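Local coordinates for flavin-dependent thymidylate synthase (Thermus thermophilus, PDB 6J61) that catalyses the reductive methylation of dUMP to dTMP, using methylenetetrahydrofolate as methyl donor, FAD as cofactor and NADPH as reductant, at the interface of chains A and B and the interface of chains A and C. Coordinates in Å, arbitrary orientation; residue numbers count along the deposited sequence, not the author numbering. Chains: chain A/B/C, Flavin-dependent thymidylate synthase.

Contact 1: the interface of chains A and B. Residues chain A 87-88, 171; chain B 59, 62-63, 173.
The side chain of B:Met63 packs against A:Lys171, A:Ser87 and A:Val88 at the apolar centre of this patch. A:Ser87 and A:Val88 belong to the ThyX motif, which helps to form the shared FAD site of this family. The sulfur SD of B:Met63 lies 3.6 Å from CB of A:Lys171. A bend at chi2 (-58°) folds the methionine chain over, and its methyl end CE comes within 3.9 Å of CA of A:Val88. The same methyl group also lies 4.1 Å from CB of A:Ser87. The methionine thus touches both strand 87-90 and strand 165-173 of chain A. Alongside it, CB of A:Ser87 meets CB of B:Glu62 at 3.8 Å.

Further out, the serine hydroxyl faces the glutamate. OG of A:Ser87 lies beside its own backbone N (chi1 -66°). From there it gives a weak hydrogen bond of 3.2 Å to carboxylate atom OE1 of B:Glu62. The side-chain amine NZ of A:Lys171 makes a second weak bond, of 3.4 Å, to the same hydroxyl from within chain A. The lysine side chain crosses that of B:Asp173 at about a right angle. Its NZ stays 5.2 Å from carboxylate atom OD1 of B:Asp173, so any attraction would be weak and long-range.

At the other end of the rim, hydroxyl OG of B:Ser59 donates a hydrogen bond of 3.2 Å to the backbone O of A:Val88. The donor lies nearly in line with the carbonyl, at a C=O...donor angle of 162°. B:Ser59, B:Glu62 and B:Asp173 also line the FAD pocket that neighbouring subunits share.

Contact 2: the interface of chains A and C. Residues chain A 103, 105, 107-109, 190-192; chain C 151-152, 154-155.
The loop that carries A:Pro105, A:Phe108 and A:Arg109 meets the short helix 153-156 of chain C, where C:Met155 and C:Glu154 face it. The methyl end CE of C:Met155 lies 3.7 Å from CB of A:Pro105. It also meets one rim atom, CD1, of the A:Phe108 ring. CG1 of C:Val151 touches the same CD1.

The methionine chain bends at chi3 (82°), which turns CE over one face of the A:Arg109 guanidinium, offset toward the rim. Its sulfur SD is close to the aliphatic CG of the arginine and takes a weak hydrogen bond from the backbone N of A:Arg109. The backbone O of A:Arg109 accepts a bond of 2.6 Å from N of C:Ala152.

A:Arg109 and C:Glu154 form a salt bridge, with NH1 3.0 Å from carboxylate atom OE2. The two planes are 85° apart and no N-H is directed at the carboxylate, so the pairing is probably one of charge rather than a directed hydrogen bond. On the chain A side, NH2 donates a hydrogen bond of 2.9 Å to OE1 of A:Glu192. OE2 of that glutamate accepts a hydrogen bond from OH of A:Tyr103 on its anti lone pair, and NE2 of A:Gln190 reaches OE1 from above the carboxylate plane. These donors should fix the glutamate, which in turn is likely to position the arginine. An alanine in place of A:Arg109 would probably leave C:Glu154 without its charge partner and C:Met155 without the group beneath its methyl.

The amide of A:Gln190 stacks on the carboxylate of C:Glu154, planes 25° apart. NE2 also makes a weak bond of 2.9 Å to the backbone O of C:Glu154. Water 1 joins OE2 of C:Glu154 to N of A:Trp191.

That N belongs to the first residue of helix 191-207, so the contact sits where this helix start and the 103-109 loop meet helix 153-156 of chain C and the residues just before it.

Contact 1: the interface of chains A and B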
loop_
_atom_site.group_PDB
_atom_site.type_symbol
_atom_site.label_atom_id
_atom_site.label_comp_id
_atom_site.label_asym_id
_atom_site.label_seq_id
_atom_site.Cartn_x
_atom_site.Cartn_y
_atom_site.Cartn_z
ATOM N N SER A 87 -0.226 5.158 -8.898
ATOM C CA SER A 87 1.069 5.047 -9.546
ATOM C C SER A 87 1.231 6.349 -10.327
ATOM O O SER A 87 0.381 6.710 -11.141
ATOM C CB SER A 87 1.101 3.834 -10.480
ATOM O OG SER A 87 0.996 2.615 -9.752
ATOM N N VAL A 88 2.307 7.072 -10.063
ATOM C CA VAL A 88 2.514 8.338 -10.737
ATOM C C VAL A 88 3.889 8.412 -11.362
ATOM O O VAL A 88 4.818 7.755 -10.891
ATOM C CB VAL A 88 2.339 9.528 -9.746
ATOM C CG1 VAL A 88 2.773 9.118 -8.361
ATOM C CG2 VAL A 88 3.192 10.709 -10.170
ATOM N N LYS A 171 -2.153 6.775 -12.444
ATOM C CA LYS A 171 -2.804 5.471 -12.614
ATOM C C LYS A 171 -3.455 5.050 -11.299
ATOM O O LYS A 171 -2.771 4.887 -10.284
ATOM C CB LYS A 171 -1.777 4.415 -13.028
ATOM C CG LYS A 171 -2.404 3.121 -13.515
ATOM C CD LYS A 171 -2.601 2.085 -12.414
ATOM C CE LYS A 171 -1.319 1.371 -12.090
ATOM N NZ LYS A 171 -1.428 0.510 -10.880
ATOM N N SER B 59 8.344 3.238 -11.739
ATOM C CA SER B 59 7.019 3.797 -11.977
ATOM C C SER B 59 6.397 3.382 -13.319
ATOM O O SER B 59 5.271 2.876 -13.355
ATOM C CB SER B 59 7.059 5.330 -11.941
ATOM O OG SER B 59 7.324 5.827 -10.651
ATOM N N GLU B 62 4.725 0.338 -13.583
ATOM C CA GLU B 62 3.459 0.261 -12.844
ATOM C C GLU B 62 2.289 0.716 -13.714
ATOM O O GLU B 62 1.126 0.531 -13.355
ATOM C CB GLU B 62 3.494 1.122 -11.580
ATOM C CG GLU B 62 4.520 0.705 -10.558
ATOM C CD GLU B 62 4.401 1.499 -9.270
ATOM O OE1 GLU B 62 4.188 2.729 -9.330
ATOM O OE2 GLU B 62 4.534 0.894 -8.193
ATOM N N MET B 63 2.602 1.311 -14.859
ATOM C CA MET B 63 1.569 1.784 -15.767
ATOM C C MET B 63 0.986 0.668 -16.640
ATOM O O MET B 63 0.153 0.931 -17.503
ATOM C CB MET B 63 2.122 2.902 -16.653
ATOM C CG MET B 63 2.553 4.145 -15.890
ATOM S SD MET B 63 1.200 4.850 -14.936
ATOM C CE MET B 63 2.073 5.963 -13.833
ATOM N N ASP B 173 -0.109 -4.777 -11.017
ATOM C CA ASP B 173 0.702 -4.071 -12.001
ATOM C C ASP B 173 1.968 -4.872 -12.348
ATOM O O ASP B 173 2.453 -5.668 -11.537
ATOM C CB ASP B 173 1.101 -2.692 -11.478
ATOM C CG ASP B 173 2.176 -2.769 -10.431
ATOM O OD1 ASP B 173 1.863 -3.192 -9.299
ATOM O OD2 ASP B 173 3.340 -2.432 -10.742
#

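Contact 2: the interface of chains A and C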
loop_
_atom_site.group_PDB
_atom_site.type_symbol
_atom_site.label_atom_id
_atom_site.label_comp_id
_atom_site.label_asym_id
_atom_site.label_seq_id
_atom_site.Cartn_x
_atom_site.Cartn_y
_atom_site.Cartn_z
ATOM N N TYR A 103 0.510 29.163 -13.319
ATOM C CA TYR A 103 -0.911 29.250 -13.059
ATOM C C TYR A 103 -1.263 30.637 -12.526
ATOM O O TYR A 103 -0.892 30.999 -11.408
ATOM C CB TYR A 103 -1.328 28.206 -12.031
ATOM C CG TYR A 103 -2.606 28.559 -11.324
ATOM C CD1 TYR A 103 -3.800 28.702 -12.037
ATOM C CD2 TYR A 103 -2.628 28.752 -9.944
ATOM C CE1 TYR A 103 -4.990 29.025 -11.396
ATOM C CE2 TYR A 103 -3.814 29.080 -9.286
ATOM C CZ TYR A 103 -4.993 29.212 -10.018
ATOM O OH TYR A 103 -6.177 29.499 -9.373
ATOM N N PRO A 105 -4.229 32.773 -11.306
ATOM C CA PRO A 105 -5.625 32.711 -10.880
ATOM C C PRO A 105 -6.534 33.712 -11.574
ATOM O O PRO A 105 -6.087 34.748 -12.058
ATOM C CB PRO A 105 -5.534 32.958 -9.380
ATOM C CG PRO A 105 -4.359 33.870 -9.268
ATOM C CD PRO A 105 -3.369 33.227 -10.203
ATOM N N ALA A 107 -8.825 35.093 -9.985
ATOM C CA ALA A 107 -8.853 36.089 -8.924
ATOM C C ALA A 107 -8.399 35.457 -7.610
ATOM O O ALA A 107 -8.598 34.265 -7.384
ATOM C CB ALA A 107 -10.259 36.648 -8.776
ATOM N N PHE A 108 -7.780 36.255 -6.748
ATOM C CA PHE A 108 -7.315 35.761 -5.457
ATOM C C PHE A 108 -8.484 35.705 -4.502
ATOM O O PHE A 108 -9.432 36.473 -4.635
ATOM C CB PHE A 108 -6.245 36.686 -4.875
ATOM C CG PHE A 108 -4.881 36.481 -5.460
ATOM C CD1 PHE A 108 -4.146 35.348 -5.152
ATOM C CD2 PHE A 108 -4.329 37.421 -6.315
ATOM C CE1 PHE A 108 -2.880 35.156 -5.684
ATOM C CE2 PHE A 108 -3.065 37.237 -6.850
ATOM C CZ PHE A 108 -2.339 36.101 -6.533
ATOM N N ARG A 109 -8.410 34.797 -3.536
ATOM C CA ARG A 109 -9.474 34.654 -2.554
ATOM C C ARG A 109 -9.060 35.249 -1.221
ATOM O O ARG A 109 -7.889 35.216 -0.845
ATOM C CB ARG A 109 -9.839 33.181 -2.381
ATOM C CG ARG A 109 -10.114 32.489 -3.692
ATOM C CD ARG A 109 -10.555 31.054 -3.487
ATOM N NE ARG A 109 -10.148 30.250 -4.630
ATOM C CZ ARG A 109 -9.007 29.577 -4.695
ATOM N NH1 ARG A 109 -8.165 29.601 -3.671
ATOM N NH2 ARG A 109 -8.698 28.911 -5.794
ATOM N N GLN A 190 -8.782 22.411 -1.482
ATOM C CA GLN A 190 -8.505 23.703 -2.105
ATOM C C GLN A 190 -9.171 23.768 -3.478
ATOM O O GLN A 190 -9.163 22.794 -4.233
ATOM C CB GLN A 190 -6.996 23.940 -2.240
ATOM C CG GLN A 190 -6.639 25.405 -2.454
ATOM C CD GLN A 190 -5.141 25.708 -2.322
ATOM O OE1 GLN A 190 -4.460 25.223 -1.407
ATOM N NE2 GLN A 190 -4.631 26.531 -3.227
ATOM N N TRP A 191 -9.746 24.925 -3.793
ATOM C CA TRP A 191 -10.438 25.144 -5.061
ATOM C C TRP A 191 -9.718 24.595 -6.299
ATOM O O TRP A 191 -10.335 23.917 -7.126
ATOM C CB TRP A 191 -10.708 26.645 -5.271
ATOM C CG TRP A 191 -11.565 26.943 -6.477
ATOM C CD1 TRP A 191 -12.932 26.948 -6.530
ATOM C CD2 TRP A 191 -11.117 27.217 -7.816
ATOM N NE1 TRP A 191 -13.362 27.202 -7.816
ATOM C CE2 TRP A 191 -12.269 27.372 -8.623
ATOM C CE3 TRP A 191 -9.859 27.346 -8.410
ATOM C CZ2 TRP A 191 -12.198 27.651 -9.993
ATOM C CZ3 TRP A 191 -9.789 27.624 -9.780
ATOM C CH2 TRP A 191 -10.954 27.773 -10.552
ATOM N N GLU A 192 -8.429 24.890 -6.441
ATOM C CA GLU A 192 -7.694 24.424 -7.614
ATOM C C GLU A 192 -7.846 22.926 -7.839
ATOM O O GLU A 192 -8.260 22.485 -8.915
ATOM C CB GLU A 192 -6.197 24.761 -7.509
ATOM C CG GLU A 192 -5.819 26.223 -7.740
ATOM C CD GLU A 192 -6.530 27.165 -6.792
ATOM O OE1 GLU A 192 -6.749 26.800 -5.616
ATOM O OE2 GLU A 192 -6.864 28.279 -7.225
ATOM N N VAL C 151 -5.342 38.257 1.282
ATOM C CA VAL C 151 -5.331 37.098 0.401
ATOM C C VAL C 151 -5.224 35.826 1.246
ATOM O O VAL C 151 -4.545 35.821 2.271
ATOM C CB VAL C 151 -4.145 37.184 -0.564
ATOM C CG1 VAL C 151 -4.117 35.977 -1.478
ATOM C CG2 VAL C 151 -4.247 38.468 -1.367
ATOM N N ALA C 152 -5.907 34.764 0.818
ATOM C CA ALA C 152 -5.907 33.479 1.533
ATOM C C ALA C 152 -4.572 32.734 1.482
ATOM O O ALA C 152 -3.954 32.615 0.419
ATOM C CB ALA C 152 -7.010 32.582 0.982
ATOM N N GLU C 154 -3.680 29.588 1.430
ATOM C CA GLU C 154 -3.581 28.555 0.401
ATOM C C GLU C 154 -3.225 29.090 -0.975
ATOM O O GLU C 154 -2.809 28.337 -1.853
ATOM C CB GLU C 154 -4.884 27.751 0.309
ATOM C CG GLU C 154 -6.124 28.566 -0.017
ATOM C CD GLU C 154 -7.342 27.689 -0.274
ATOM O OE1 GLU C 154 -7.466 26.630 0.388
ATOM O OE2 GLU C 154 -8.180 28.056 -1.127
ATOM N N MET C 155 -3.385 30.393 -1.165
ATOM C CA MET C 155 -3.075 30.994 -2.448
ATOM C C MET C 155 -1.799 31.824 -2.427
ATOM O O MET C 155 -1.030 31.811 -3.395
ATOM C CB MET C 155 -4.230 31.875 -2.918
ATOM C CG MET C 155 -5.493 31.126 -3.274
ATOM S SD MET C 155 -6.619 32.194 -4.196
ATOM C CE MET C 155 -5.907 32.038 -5.831
HETATM O O HOH W 1 -10.513 26.636 -1.500
#

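Contact 1 and contact 2 lie about 30 Å apart, measured between the centres of their C-alpha atoms. They share chain A but no residue or secondary-structure element. Contact 1 uses strands 87-90 and 165-173 to meet chain B, and contact 2 uses a loop and the start of helix 191-207 to meet chain C. Chain A therefore binds two different neighbours through separate surfaces, which fits the homotetramer. The centre of contact 1 is about 21 Å from B:Arg184, the predicted active-site arginine, and that of contact 2 about 14 Å from A:Arg184. Both contacts may help to hold the subunits whose residues build the active sites.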